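Local coordinates for tail spike protein gp49 (Pseudomonas phage LKA1, PDB 4RU4) that forms the trimeric tailspike of the phage and probably cleaves the O-specific polysaccharide of its Pseudomonas host as a lyase during entry, at residues T97-P102 / Q212-T217; D76-R81 / R101-F106; A443-S448 / G477-E482. All blocks are in the same frame, centred on the assembly; numbering follows the deposited sequence.

Interaction 1 of 3, residues T97-P102 / Q212-T217; sequences TSIIRP and QIVGGT
Ile99 and Ile100 pair in parallel with Gln212 and Ile213, and three backbone hydrogen bonds alternate between the strands. Gln212 N donates to Ser98 O at 2.8 Å in an almost straight bond (177° at the hydrogen). Gln212 O receives Ile100 N, also at 2.8 Å, and is approached by the CA hydrogen of Ile99 as well. Val214 N then reaches Ile100 O at 3.0 Å. The prolyl nitrogen of Pro102 cannot continue this pattern; its ring carbon CD lies 3.2 Å from Val214 O, and a water that donates to both Pro102 O and Val214 O takes over the bridging.

On one face of the sheet the side chains of Ile99 and Gln212 run side by side. Gln212 CG stands anti to the backbone N (chi1 171°), and the chain extends beyond it until NE2 lies 3.9 Å from Ile99 CG1; NE2 donates one of its hydrogens to Ala96 O. Val214 CG1 lies alongside Arg101, 3.7 Å from NH1, while the NE and NH2 of this arginine are engaged by Asp76. Ile100 and Ile213, paired in register, occupy the other face, where both touch Val111. Parallel strands held in register in adjacent coils are characteristic of a parallel beta-helix, the fold of pectate lyase-like tailspikes.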
loop_
_atom_site.group_PDB
_atom_site.type_symbol
_atom_site.label_atom_id
_atom_site.label_comp_id
_atom_site.label_asym_id
_atom_site.label_seq_id
_atom_site.Cartn_x
_atom_site.Cartn_y
_atom_site.Cartn_z
ATOM N N THR B 97 -6.336 -31.302 -6.900
ATOM C CA THR B 97 -6.730 -32.661 -7.319
ATOM C C THR B 97 -7.544 -33.380 -6.248
ATOM O O THR B 97 -8.034 -34.484 -6.480
ATOM C CB THR B 97 -5.515 -33.539 -7.683
ATOM O OG1 THR B 97 -4.551 -33.441 -6.639
ATOM C CG2 THR B 97 -4.883 -33.076 -8.998
ATOM N N SER B 98 -7.677 -32.763 -5.075
ATOM C CA SER B 98 -8.540 -33.291 -4.024
ATOM C C SER B 98 -9.905 -32.636 -4.204
ATOM O O SER B 98 -10.163 -31.528 -3.682
ATOM C CB SER B 98 -7.967 -32.993 -2.634
ATOM O OG SER B 98 -6.763 -33.711 -2.382
ATOM N N ILE B 99 -10.760 -33.298 -4.973
ATOM C CA ILE B 99 -12.008 -32.704 -5.445
ATOM C C ILE B 99 -13.230 -33.237 -4.733
ATOM O O ILE B 99 -13.431 -34.461 -4.644
ATOM C CB ILE B 99 -12.165 -32.956 -6.952
ATOM C CG1 ILE B 99 -11.099 -32.174 -7.717
ATOM C CG2 ILE B 99 -13.574 -32.604 -7.453
ATOM C CD1 ILE B 99 -10.822 -32.739 -9.108
ATOM N N ILE B 100 -14.049 -32.318 -4.220
ATOM C CA ILE B 100 -15.355 -32.670 -3.663
ATOM C C ILE B 100 -16.432 -32.161 -4.634
ATOM O O ILE B 100 -16.478 -30.971 -4.955
ATOM C CB ILE B 100 -15.578 -32.036 -2.270
ATOM C CG1 ILE B 100 -14.537 -32.528 -1.268
ATOM C CG2 ILE B 100 -16.982 -32.316 -1.769
ATOM C CD1 ILE B 100 -14.503 -31.689 0.039
ATOM N N ARG B 101 -17.283 -33.062 -5.105
ATOM C CA ARG B 101 -18.142 -32.770 -6.256
ATOM C C ARG B 101 -19.575 -33.205 -6.002
ATOM O O ARG B 101 -19.886 -34.394 -6.080
ATOM C CB ARG B 101 -17.616 -33.499 -7.518
ATOM C CG ARG B 101 -18.317 -33.071 -8.821
ATOM C CD ARG B 101 -17.975 -34.004 -10.001
ATOM N NE ARG B 101 -16.529 -34.017 -10.228
ATOM C CZ ARG B 101 -15.882 -33.119 -10.966
ATOM N NH1 ARG B 101 -16.540 -32.127 -11.559
ATOM N NH2 ARG B 101 -14.573 -33.194 -11.110
ATOM N N PRO B 102 -20.464 -32.249 -5.701
ATOM C CA PRO B 102 -21.898 -32.544 -5.647
ATOM C C PRO B 102 -22.401 -33.241 -6.921
ATOM O O PRO B 102 -22.029 -32.843 -8.025
ATOM C CB PRO B 102 -22.514 -31.139 -5.538
ATOM C CG PRO B 102 -21.498 -30.407 -4.671
ATOM C CD PRO B 102 -20.162 -30.889 -5.216
ATOM N N GLN B 212 -10.341 -28.729 -3.803
ATOM C CA GLN B 212 -11.182 -28.090 -4.806
ATOM C C GLN B 212 -12.632 -28.547 -4.629
ATOM O O GLN B 212 -12.912 -29.743 -4.509
ATOM C CB GLN B 212 -10.681 -28.396 -6.218
ATOM C CG GLN B 212 -11.657 -27.941 -7.332
ATOM C CD GLN B 212 -11.047 -27.942 -8.729
ATOM O OE1 GLN B 212 -11.578 -27.293 -9.622
ATOM N NE2 GLN B 212 -9.941 -28.680 -8.930
ATOM N N ILE B 213 -13.538 -27.585 -4.559
ATOM C CA ILE B 213 -14.967 -27.879 -4.542
ATOM C C ILE B 213 -15.495 -27.533 -5.930
ATOM O O ILE B 213 -15.358 -26.389 -6.369
ATOM C CB ILE B 213 -15.666 -27.014 -3.487
ATOM C CG1 ILE B 213 -15.309 -27.525 -2.099
ATOM C CG2 ILE B 213 -17.215 -27.002 -3.692
ATOM C CD1 ILE B 213 -15.738 -26.578 -1.022
ATOM N N VAL B 214 -16.054 -28.512 -6.648
ATOM C CA VAL B 214 -16.749 -28.184 -7.897
ATOM C C VAL B 214 -18.224 -28.267 -7.579
ATOM O O VAL B 214 -18.821 -29.358 -7.629
ATOM C CB VAL B 214 -16.381 -29.132 -9.025
ATOM C CG1 VAL B 214 -17.105 -28.731 -10.333
ATOM C CG2 VAL B 214 -14.855 -29.140 -9.211
ATOM N N GLY B 215 -18.799 -27.114 -7.215
ATOM C CA GLY B 215 -20.109 -27.056 -6.589
ATOM C C GLY B 215 -21.319 -27.308 -7.482
ATOM O O GLY B 215 -22.321 -27.878 -7.040
ATOM N N GLY B 216 -21.240 -26.885 -8.735
ATOM C CA GLY B 216 -22.365 -27.040 -9.638
ATOM C C GLY B 216 -23.474 -26.031 -9.359
ATOM O O GLY B 216 -23.255 -24.958 -8.771
ATOM N N THR B 217 -24.688 -26.404 -9.742
ATOM C CA THR B 217 -25.808 -25.485 -9.749
ATOM C C THR B 217 -26.720 -25.595 -8.552
ATOM O O THR B 217 -27.559 -24.723 -8.351
ATOM C CB THR B 217 -26.691 -25.721 -10.987
ATOM O OG1 THR B 217 -27.134 -27.089 -10.981
ATOM C CG2 THR B 217 -25.894 -25.429 -12.278
HETATM O O HOH W 1 -20.978 -30.491 -9.130
#

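Interaction 2 of 3, residues D76-R81 / R101-F106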
loop_
_atom_site.group_PDB
_atom_site.type_symbol
_atom_site.label_atom_id
_atom_site.label_comp_id
_atom_site.label_asym_id
_atom_site.label_seq_id
_atom_site.Cartn_x
_atom_site.Cartn_y
_atom_site.Cartn_z
ATOM N N ASP B 76 -11.788 -37.843 -6.595
ATOM C CA ASP B 76 -12.911 -37.059 -7.065
ATOM C C ASP B 76 -14.126 -37.645 -6.373
ATOM O O ASP B 76 -14.674 -38.644 -6.805
ATOM C CB ASP B 76 -12.996 -37.166 -8.597
ATOM C CG ASP B 76 -13.942 -36.151 -9.215
ATOM O OD1 ASP B 76 -14.966 -35.780 -8.603
ATOM O OD2 ASP B 76 -13.669 -35.716 -10.346
ATOM N N TYR B 77 -14.512 -37.037 -5.254
ATOM C CA TYR B 77 -15.488 -37.637 -4.348
ATOM C C TYR B 77 -16.906 -37.150 -4.641
ATOM O O TYR B 77 -17.173 -35.941 -4.635
ATOM C CB TYR B 77 -15.078 -37.297 -2.919
ATOM C CG TYR B 77 -13.683 -37.775 -2.568
ATOM C CD1 TYR B 77 -12.563 -36.985 -2.820
ATOM C CD2 TYR B 77 -13.490 -39.013 -1.964
ATOM C CE1 TYR B 77 -11.297 -37.426 -2.498
ATOM C CE2 TYR B 77 -12.231 -39.458 -1.627
ATOM C CZ TYR B 77 -11.133 -38.662 -1.901
ATOM O OH TYR B 77 -9.867 -39.103 -1.578
ATOM N N GLN B 78 -17.812 -38.086 -4.903
ATOM C CA GLN B 78 -19.168 -37.738 -5.298
ATOM C C GLN B 78 -20.049 -37.675 -4.068
ATOM O O GLN B 78 -20.163 -38.665 -3.331
ATOM C CB GLN B 78 -19.730 -38.781 -6.278
ATOM C CG GLN B 78 -18.731 -39.156 -7.393
ATOM C CD GLN B 78 -18.394 -37.958 -8.264
ATOM O OE1 GLN B 78 -19.271 -37.412 -8.948
ATOM N NE2 GLN B 78 -17.131 -37.497 -8.194
ATOM N N ILE B 79 -20.681 -36.523 -3.846
ATOM C CA ILE B 79 -21.530 -36.368 -2.672
ATOM C C ILE B 79 -22.925 -35.883 -3.051
ATOM O O ILE B 79 -23.088 -35.077 -3.963
ATOM C CB ILE B 79 -20.890 -35.438 -1.614
ATOM C CG1 ILE B 79 -20.769 -34.005 -2.156
ATOM C CG2 ILE B 79 -19.532 -36.009 -1.179
ATOM C CD1 ILE B 79 -20.466 -32.926 -1.103
ATOM N N ASN B 80 -23.942 -36.394 -2.372
ATOM C CA ASN B 80 -25.296 -35.986 -2.701
ATOM C C ASN B 80 -25.900 -35.186 -1.555
ATOM O O ASN B 80 -27.073 -34.817 -1.603
ATOM C CB ASN B 80 -26.161 -37.219 -2.969
ATOM C CG ASN B 80 -26.267 -38.105 -1.762
ATOM O OD1 ASN B 80 -25.275 -38.691 -1.327
ATOM N ND2 ASN B 80 -27.467 -38.202 -1.195
ATOM N N ARG B 81 -25.099 -34.923 -0.531
ATOM C CA ARG B 81 -25.560 -34.136 0.625
ATOM C C ARG B 81 -24.411 -33.285 1.081
ATOM O O ARG B 81 -23.254 -33.623 0.833
ATOM C CB ARG B 81 -25.924 -35.044 1.818
ATOM C CG ARG B 81 -27.105 -35.948 1.594
ATOM C CD ARG B 81 -27.559 -36.699 2.864
ATOM N NE ARG B 81 -28.509 -37.705 2.434
ATOM C CZ ARG B 81 -29.802 -37.471 2.248
ATOM N NH1 ARG B 81 -30.313 -36.275 2.529
ATOM N NH2 ARG B 81 -30.595 -38.441 1.812
ATOM N N ARG B 101 -17.283 -33.062 -5.105
ATOM C CA ARG B 101 -18.142 -32.770 -6.256
ATOM C C ARG B 101 -19.575 -33.205 -6.002
ATOM O O ARG B 101 -19.886 -34.394 -6.080
ATOM C CB ARG B 101 -17.616 -33.499 -7.518
ATOM C CG ARG B 101 -18.317 -33.071 -8.821
ATOM C CD ARG B 101 -17.975 -34.004 -10.001
ATOM N NE ARG B 101 -16.529 -34.017 -10.228
ATOM C CZ ARG B 101 -15.882 -33.119 -10.966
ATOM N NH1 ARG B 101 -16.540 -32.127 -11.559
ATOM N NH2 ARG B 101 -14.573 -33.194 -11.110
ATOM N N PRO B 102 -20.464 -32.249 -5.701
ATOM C CA PRO B 102 -21.898 -32.544 -5.647
ATOM C C PRO B 102 -22.401 -33.241 -6.921
ATOM O O PRO B 102 -22.029 -32.843 -8.025
ATOM C CB PRO B 102 -22.514 -31.139 -5.538
ATOM C CG PRO B 102 -21.498 -30.407 -4.671
ATOM C CD PRO B 102 -20.162 -30.889 -5.216
ATOM N N THR B 103 -23.244 -34.258 -6.782
ATOM C CA THR B 103 -23.754 -34.956 -7.949
ATOM C C THR B 103 -25.062 -34.297 -8.381
ATOM O O THR B 103 -25.553 -33.363 -7.726
ATOM C CB THR B 103 -24.064 -36.436 -7.634
ATOM O OG1 THR B 103 -25.111 -36.485 -6.674
ATOM C CG2 THR B 103 -22.850 -37.118 -7.049
ATOM N N ALA B 104 -25.629 -34.780 -9.482
ATOM C CA ALA B 104 -26.896 -34.244 -9.966
ATOM C C ALA B 104 -27.989 -34.398 -8.909
ATOM O O ALA B 104 -28.972 -33.658 -8.919
ATOM C CB ALA B 104 -27.316 -34.962 -11.267
ATOM N N ALA B 105 -27.819 -35.377 -8.014
ATOM C CA ALA B 105 -28.824 -35.660 -6.984
ATOM C C ALA B 105 -28.618 -34.862 -5.691
ATOM O O ALA B 105 -29.308 -35.097 -4.703
ATOM C CB ALA B 105 -28.832 -37.140 -6.661
ATOM N N PHE B 106 -27.673 -33.923 -5.690
ATOM C CA PHE B 106 -27.357 -33.185 -4.466
ATOM C C PHE B 106 -28.548 -32.461 -3.884
ATOM O O PHE B 106 -29.320 -31.810 -4.612
ATOM C CB PHE B 106 -26.246 -32.164 -4.727
ATOM C CG PHE B 106 -25.731 -31.489 -3.479
ATOM C CD1 PHE B 106 -24.729 -32.078 -2.724
ATOM C CD2 PHE B 106 -26.253 -30.256 -3.066
ATOM C CE1 PHE B 106 -24.240 -31.436 -1.581
ATOM C CE2 PHE B 106 -25.782 -29.613 -1.926
ATOM C CZ PHE B 106 -24.769 -30.207 -1.180
HETATM O O HOH W 2 -29.532 -36.594 -2.089
#
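The side-on grip of Arg101 on Asp76 is the striking feature here: a two-pronged salt bridge joining two adjacent parallel strands. Arg101 NE donates to Asp76 OD1 at 2.9 Å, on the syn lone pair, and NH2 donates to OD2 at 2.8 Å, slightly out of the carboxylate plane. The two flat groups are turned 34° against each other. A bend of the arginine at chi3 (-59°) places NE beside the acid. Gln78 lies beside the arginine with its amide nearly coplanar with the guanidinium, and its NE2 donates to Asp76 O, from above that carbonyl plane, at 3.0 Å. A weak bond from the same NE2 to OD1 gives this oxygen a second donor.

Between the strands, Arg101 N donates to Tyr77 O, Ile79 N to Arg101 O, and Thr103 N to Ile79 O. Beyond Pro102 the chain turns a corner: Thr103 to Phe106 form a type I turn, and Thr103 OG1 accepts from Ala105 N in an ST turn. Thr103 CG2 packs on Gln78 CB at 3.6 Å. Phe106 carries its ring to the backbone of the facing corner, with CE1 3.2 Å from Arg81 C, while Ile79 CD1 lies 4.1 Å from CE1 and Pro102 CG covers one ring face near the rim. A water links Asn80 O, Asn80 ND2 and Ala105 O; Asn80 OD1 also accepts from Glu54 N, and ND2 donates to Asp53 OD1.

Helix 55-65 packs against Tyr77 and Ile79, and its Asp56 accepts from Gln78 N. The paired corners are consistent with neighbouring coils of a beta-helix. Charge is thus paired between Asp76 and Arg101, whereas at the corner apolar contacts sit beside polar ones and Arg81 pairs with Asp53; the glutamine amide probably helps orient the carboxylate.

Interaction 3 of 3, residues A443-S448 / G477-E482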
loop_
_atom_site.group_PDB
_atom_site.type_symbol
_atom_site.label_atom_id
_atom_site.label_comp_id
_atom_site.label_asym_id
_atom_site.label_seq_id
_atom_site.Cartn_x
_atom_site.Cartn_y
_atom_site.Cartn_z
ATOM N N ALA B 443 -22.309 14.491 -6.829
ATOM C CA ALA B 443 -23.016 14.225 -5.582
ATOM C C ALA B 443 -24.341 14.961 -5.666
ATOM O O ALA B 443 -24.386 16.129 -6.065
ATOM C CB ALA B 443 -22.194 14.717 -4.375
ATOM N N ARG B 444 -25.422 14.279 -5.313
ATOM C CA ARG B 444 -26.763 14.854 -5.411
ATOM C C ARG B 444 -27.531 14.482 -4.136
ATOM O O ARG B 444 -27.643 13.299 -3.779
ATOM C CB ARG B 444 -27.505 14.334 -6.652
ATOM C CG ARG B 444 -28.941 14.913 -6.808
ATOM C CD ARG B 444 -29.636 14.384 -8.077
ATOM N NE ARG B 444 -29.751 12.941 -7.961
ATOM C CZ ARG B 444 -30.751 12.311 -7.359
ATOM N NH1 ARG B 444 -31.790 12.996 -6.879
ATOM N NH2 ARG B 444 -30.730 10.987 -7.283
ATOM N N LEU B 445 -28.030 15.500 -3.448
ATOM C CA LEU B 445 -28.809 15.320 -2.222
ATOM C C LEU B 445 -30.218 14.859 -2.561
ATOM O O LEU B 445 -30.905 15.475 -3.407
ATOM C CB LEU B 445 -28.898 16.649 -1.450
ATOM C CG LEU B 445 -27.837 17.033 -0.403
ATOM C CD1 LEU B 445 -26.445 16.382 -0.657
ATOM C CD2 LEU B 445 -27.790 18.534 -0.129
ATOM N N GLU B 446 -30.660 13.815 -1.869
ATOM C CA GLU B 446 -32.050 13.378 -1.974
ATOM C C GLU B 446 -32.632 13.189 -0.577
ATOM O O GLU B 446 -33.208 12.138 -0.253
ATOM C CB GLU B 446 -32.197 12.117 -2.833
ATOM C CG GLU B 446 -33.626 12.039 -3.441
ATOM C CD GLU B 446 -33.833 10.861 -4.373
ATOM O OE1 GLU B 446 -34.925 10.243 -4.292
ATOM O OE2 GLU B 446 -32.928 10.561 -5.188
ATOM N N GLY B 447 -32.454 14.203 0.262
ATOM C CA GLY B 447 -33.154 14.222 1.527
ATOM C C GLY B 447 -32.274 14.433 2.736
ATOM O O GLY B 447 -32.777 14.773 3.790
ATOM N N SER B 448 -30.977 14.175 2.609
ATOM C CA SER B 448 -30.058 14.385 3.719
ATOM C C SER B 448 -29.973 15.860 4.091
ATOM O O SER B 448 -30.225 16.732 3.255
ATOM C CB SER B 448 -28.657 13.861 3.371
ATOM O OG SER B 448 -28.129 14.528 2.216
ATOM N N GLY B 477 -33.606 18.039 0.512
ATOM C CA GLY B 477 -32.693 18.137 1.630
ATOM C C GLY B 477 -31.841 19.391 1.479
ATOM O O GLY B 477 -32.176 20.280 0.697
ATOM N N SER B 478 -30.734 19.463 2.208
ATOM C CA SER B 478 -29.910 20.686 2.215
ATOM C C SER B 478 -28.571 20.357 2.815
ATOM O O SER B 478 -28.421 19.324 3.437
ATOM C CB SER B 478 -30.573 21.764 3.086
ATOM O OG SER B 478 -30.811 21.230 4.378
ATOM N N THR B 479 -27.582 21.239 2.643
ATOM C CA THR B 479 -26.287 20.973 3.220
ATOM C C THR B 479 -25.526 22.271 3.522
ATOM O O THR B 479 -25.645 23.248 2.793
ATOM C CB THR B 479 -25.422 20.038 2.307
ATOM O OG1 THR B 479 -24.272 19.606 3.032
ATOM C CG2 THR B 479 -24.988 20.737 1.010
ATOM N N SER B 480 -24.773 22.255 4.612
ATOM C CA SER B 480 -23.838 23.347 4.936
ATOM C C SER B 480 -22.449 22.723 5.100
ATOM O O SER B 480 -22.020 22.384 6.219
ATOM C CB SER B 480 -24.273 24.041 6.231
ATOM O OG SER B 480 -25.445 24.812 6.008
ATOM N N PRO B 481 -21.751 22.519 3.981
ATOM C CA PRO B 481 -20.462 21.809 4.049
ATOM C C PRO B 481 -19.420 22.614 4.813
ATOM O O PRO B 481 -19.494 23.838 4.809
ATOM C CB PRO B 481 -20.039 21.698 2.573
ATOM C CG PRO B 481 -21.353 21.821 1.786
ATOM C CD PRO B 481 -22.131 22.864 2.599
ATOM N N GLU B 482 -18.497 21.938 5.486
ATOM C CA GLU B 482 -17.300 22.597 6.019
ATOM C C GLU B 482 -16.291 22.932 4.932
ATOM O O GLU B 482 -15.504 23.861 5.083
ATOM C CB GLU B 482 -16.620 21.743 7.094
ATOM C CG GLU B 482 -17.427 21.606 8.375
ATOM C CD GLU B 482 -16.818 20.601 9.363
ATOM O OE1 GLU B 482 -15.879 19.841 8.997
ATOM O OE2 GLU B 482 -17.290 20.571 10.521
HETATM O O HOH W 3 -27.069 16.784 3.119
#
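Leu445 and Ser448 carry the 443-448 side of this contact, reaching the loop 477-482 that follows the neighbouring strand 468-474. Before them, Arg444 is turned elsewhere, its NH1 and NH2 both donating to Glu446 OE2 in an end-on salt bridge within the segment.

Leu445, one residue on, points its side chain toward the loop. Its methyl CD2 does the touching, lying 3.5 Å from Ser478 C and 3.7 Å from Thr479 CB, with Thr479 CG2 at a similar distance. Thr479 turns its hydroxyl another way: OG1 is anti to the backbone N (chi1 -169°) and donates to Val450 O. Leu412, Val452 and Ile474 touch the same leucine, which is buried.

Gly447 has a positive phi (128°), and its C lies 3.9 Å from Gly477 CA. Both glycines adopt backbone angles that suit a residue without a side chain; Gly477 CA sits 3.3 Å from Ser448 O, a closeness its lack of a side chain permits. That close approach lets Ser448 O accept the N-H of Ser478 at 3.0 Å, the donor lying in the carbonyl plane and the bond fairly straight (157°). The hydroxyl of Ser448 adds an indirect link: OG donates to a water, which in turn donates to Ser478 O.

The contact joins the chain following two adjacent parallel strands, 439-446 and 468-474, of the pectin lyase-like beta-helix. Polar contact across the segments therefore rests on one direct backbone bond and one water bridge, beside a single leucine methyl set against backbone and threonine. The ionic pair is internal to the 443-448 segment, so no charge pairing ties the two segments together.

In the fold
Following the chain from the N terminus, strand 75-79 meets strand 98-107 first, and interaction 2 closes a short loop of 19 residues. Interaction 1 starts on the same strand 98-107 and closes a much longer loop of 109 residues at strand 212-214. The two loops follow one another, sharing Arg101 and Pro102, so strand 98-107 stands between 75-79 and 212-214 and the contacts extend one row of parallel strands, their centres 8 Å apart. Interaction 3 opens far later, closes a loop of 28 residues, and neither nests in nor crosses them. About 50 Å from interaction 1 between centres, it joins the end of strand 439-446 to the loop after its neighbour 468-474.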